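Local atomic coordinates of apical membrane antigen 1 (Babesia divergens, PDB entry 4APM), a protein that probably takes part in host-cell invasion as a calcium-binding surface antigen of the parasite's moving junction. Residues A[334-339]-A[358-363]. Residues are numbered along the deposited sequence; the frame is centred on the assembly and turned at random.
Sequences NCLIID and PFPCDI
Phe359 reaches from the loop onto strand 335-339 and lays one face of its ring against Ile338, with Leu336 meeting its CE2 corner. Its CB points toward the strand and CG lies anti to the backbone N (chi1 -171°); of the ring atoms CE2 makes the closest contacts. Ile338 covers one face: its CB stands over the ring, 4.0 Å from the centroid of Phe359 and 17° off the normal, a CH-pi contact displaced toward the CE2 corner. Ile338 CG1, itself anti to the backbone N (chi1 -167°), continues over the same ring, lying 4.0 Å from Phe359 CD2, and the two side chains run obliquely to each other. The backbone also takes part, since Ile338 CA approaches Phe359 CE2 to 3.7 Å. Leu336, two residues earlier on the same side of the strand, meets the ring obliquely, with its CB 3.7 Å from Phe359 CE2. Its branched end goes on to the proline: Leu336 CD1 lies 4.2 Å from Pro360 CD, the two side chains crossing at about a right angle. Pro360 CD in turn sits 3.4 Å from the plane of the Phe359 ring on the face opposite Ile338, near the rim, so the ring is sandwiched between a strand residue and its own successor. The contact is buried, apolar loop-to-edge-strand packing in the AMA1 ectodomain, away from the calcium site. Beyond it the loop folds into a type I turn, and disulfide Cys361–Cys409 ties this turn to the loop between strands 400-406 and 410-416. Strand 335-339, outermost in a mixed sheet, pairs antiparallel with strand 225-231, with a classic beta bulge at its start, where Asn334 and Cys335 both face Gly228. Trp12 of helix 8-16 packs on Leu336 and Pro360, while Phe359 also touches Ala225 and Leu390.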
loop_
_atom_site.group_PDB
_atom_site.type_symbol
_atom_site.label_atom_id
_atom_site.label_comp_id
_atom_site.label_asym_id
_atom_site.label_seq_id
_atom_site.Cartn_x
_atom_site.Cartn_y
_atom_site.Cartn_z
ATOM N N ASN A 334 -14.155 4.375 -3.086
ATOM C CA ASN A 334 -14.578 5.657 -2.498
ATOM C C ASN A 334 -15.577 5.499 -1.340
ATOM O O ASN A 334 -16.104 6.492 -0.824
ATOM C CB ASN A 334 -15.098 6.650 -3.571
ATOM C CG ASN A 334 -16.413 6.205 -4.209
ATOM O OD1 ASN A 334 -17.195 5.473 -3.602
ATOM N ND2 ASN A 334 -16.659 6.650 -5.447
ATOM N N CYS A 335 -15.776 4.253 -0.897
ATOM C CA CYS A 335 -16.436 3.972 0.390
ATOM C C CYS A 335 -16.096 2.566 0.891
ATOM O O CYS A 335 -15.498 1.751 0.165
ATOM C CB CYS A 335 -17.944 4.093 0.234
ATOM S SG CYS A 335 -18.556 2.934 -1.005
ATOM N N LEU A 336 -16.503 2.275 2.122
ATOM C CA LEU A 336 -16.269 0.970 2.730
ATOM C C LEU A 336 -17.620 0.361 3.155
ATOM O O LEU A 336 -18.560 1.090 3.436
ATOM C CB LEU A 336 -15.337 1.104 3.947
ATOM C CG LEU A 336 -13.949 1.744 3.783
ATOM C CD1 LEU A 336 -13.202 1.736 5.106
ATOM C CD2 LEU A 336 -13.122 1.060 2.705
ATOM N N ILE A 337 -17.703 -0.969 3.139
ATOM C CA ILE A 337 -18.816 -1.729 3.679
ATOM C C ILE A 337 -18.307 -2.430 4.946
ATOM O O ILE A 337 -17.210 -3.001 4.933
ATOM C CB ILE A 337 -19.240 -2.818 2.674
ATOM C CG1 ILE A 337 -19.788 -2.198 1.403
ATOM C CG2 ILE A 337 -20.197 -3.827 3.301
ATOM C CD1 ILE A 337 -18.782 -2.161 0.272
ATOM N N ILE A 338 -19.052 -2.371 6.050
ATOM C CA ILE A 338 -18.583 -3.080 7.227
ATOM C C ILE A 338 -18.882 -4.577 7.114
ATOM O O ILE A 338 -19.908 -4.982 6.550
ATOM C CB ILE A 338 -19.057 -2.472 8.580
ATOM C CG1 ILE A 338 -18.262 -3.091 9.734
ATOM C CG2 ILE A 338 -20.549 -2.686 8.808
ATOM C CD1 ILE A 338 -18.842 -2.824 11.106
ATOM N N ASP A 339 -17.930 -5.386 7.560
ATOM C CA ASP A 339 -18.047 -6.833 7.494
ATOM C C ASP A 339 -16.963 -7.471 8.363
ATOM O O ASP A 339 -15.787 -7.340 8.068
ATOM C CB ASP A 339 -17.932 -7.318 6.043
ATOM C CG ASP A 339 -18.068 -8.818 5.923
ATOM O OD1 ASP A 339 -19.142 -9.351 6.287
ATOM O OD2 ASP A 339 -17.094 -9.473 5.495
ATOM N N PRO A 358 -8.963 0.389 13.028
ATOM C CA PRO A 358 -10.365 -0.046 13.086
ATOM C C PRO A 358 -11.216 0.617 12.015
ATOM O O PRO A 358 -10.911 1.740 11.604
ATOM C CB PRO A 358 -10.820 0.415 14.487
ATOM C CG PRO A 358 -9.816 1.440 14.912
ATOM C CD PRO A 358 -8.522 0.965 14.309
ATOM N N PHE A 359 -12.267 -0.072 11.561
ATOM C CA PHE A 359 -13.321 0.536 10.716
ATOM C C PHE A 359 -13.760 1.882 11.329
ATOM O O PHE A 359 -13.778 2.019 12.556
ATOM C CB PHE A 359 -14.527 -0.425 10.583
ATOM C CG PHE A 359 -15.550 0.026 9.573
ATOM C CD1 PHE A 359 -16.428 1.040 9.876
ATOM C CD2 PHE A 359 -15.549 -0.488 8.289
ATOM C CE1 PHE A 359 -17.316 1.512 8.936
ATOM C CE2 PHE A 359 -16.427 -0.020 7.334
ATOM C CZ PHE A 359 -17.325 0.979 7.662
ATOM N N PRO A 360 -14.031 2.912 10.490
ATOM C CA PRO A 360 -14.382 4.190 11.128
ATOM C C PRO A 360 -15.872 4.272 11.507
ATOM O O PRO A 360 -16.701 4.722 10.713
ATOM C CB PRO A 360 -14.011 5.230 10.063
ATOM C CG PRO A 360 -14.146 4.509 8.767
ATOM C CD PRO A 360 -13.803 3.062 9.037
ATOM N N CYS A 361 -16.181 3.840 12.730
ATOM C CA CYS A 361 -17.560 3.653 13.198
ATOM C C CYS A 361 -18.432 4.866 13.018
ATOM O O CYS A 361 -19.643 4.741 12.858
ATOM C CB CYS A 361 -17.558 3.258 14.663
ATOM S SG CYS A 361 -16.299 2.029 15.006
ATOM N N ASP A 362 -17.826 6.044 13.024
ATOM C CA ASP A 362 -18.603 7.272 12.929
ATOM C C ASP A 362 -19.138 7.582 11.529
ATOM O O ASP A 362 -19.937 8.493 11.372
ATOM C CB ASP A 362 -17.802 8.465 13.463
ATOM C CG ASP A 362 -16.458 8.620 12.769
ATOM O OD1 ASP A 362 -15.763 7.599 12.567
ATOM O OD2 ASP A 362 -16.091 9.767 12.443
ATOM N N ILE A 363 -18.676 6.870 10.504
ATOM C CA ILE A 363 -19.129 7.156 9.124
ATOM C C ILE A 363 -20.130 6.084 8.677
ATOM O O ILE A 363 -19.778 4.916 8.513
ATOM C CB ILE A 363 -17.943 7.264 8.131
ATOM C CG1 ILE A 363 -17.018 8.427 8.506
ATOM C CG2 ILE A 363 -18.427 7.444 6.697
ATOM C CD1 ILE A 363 -15.644 8.350 7.857
#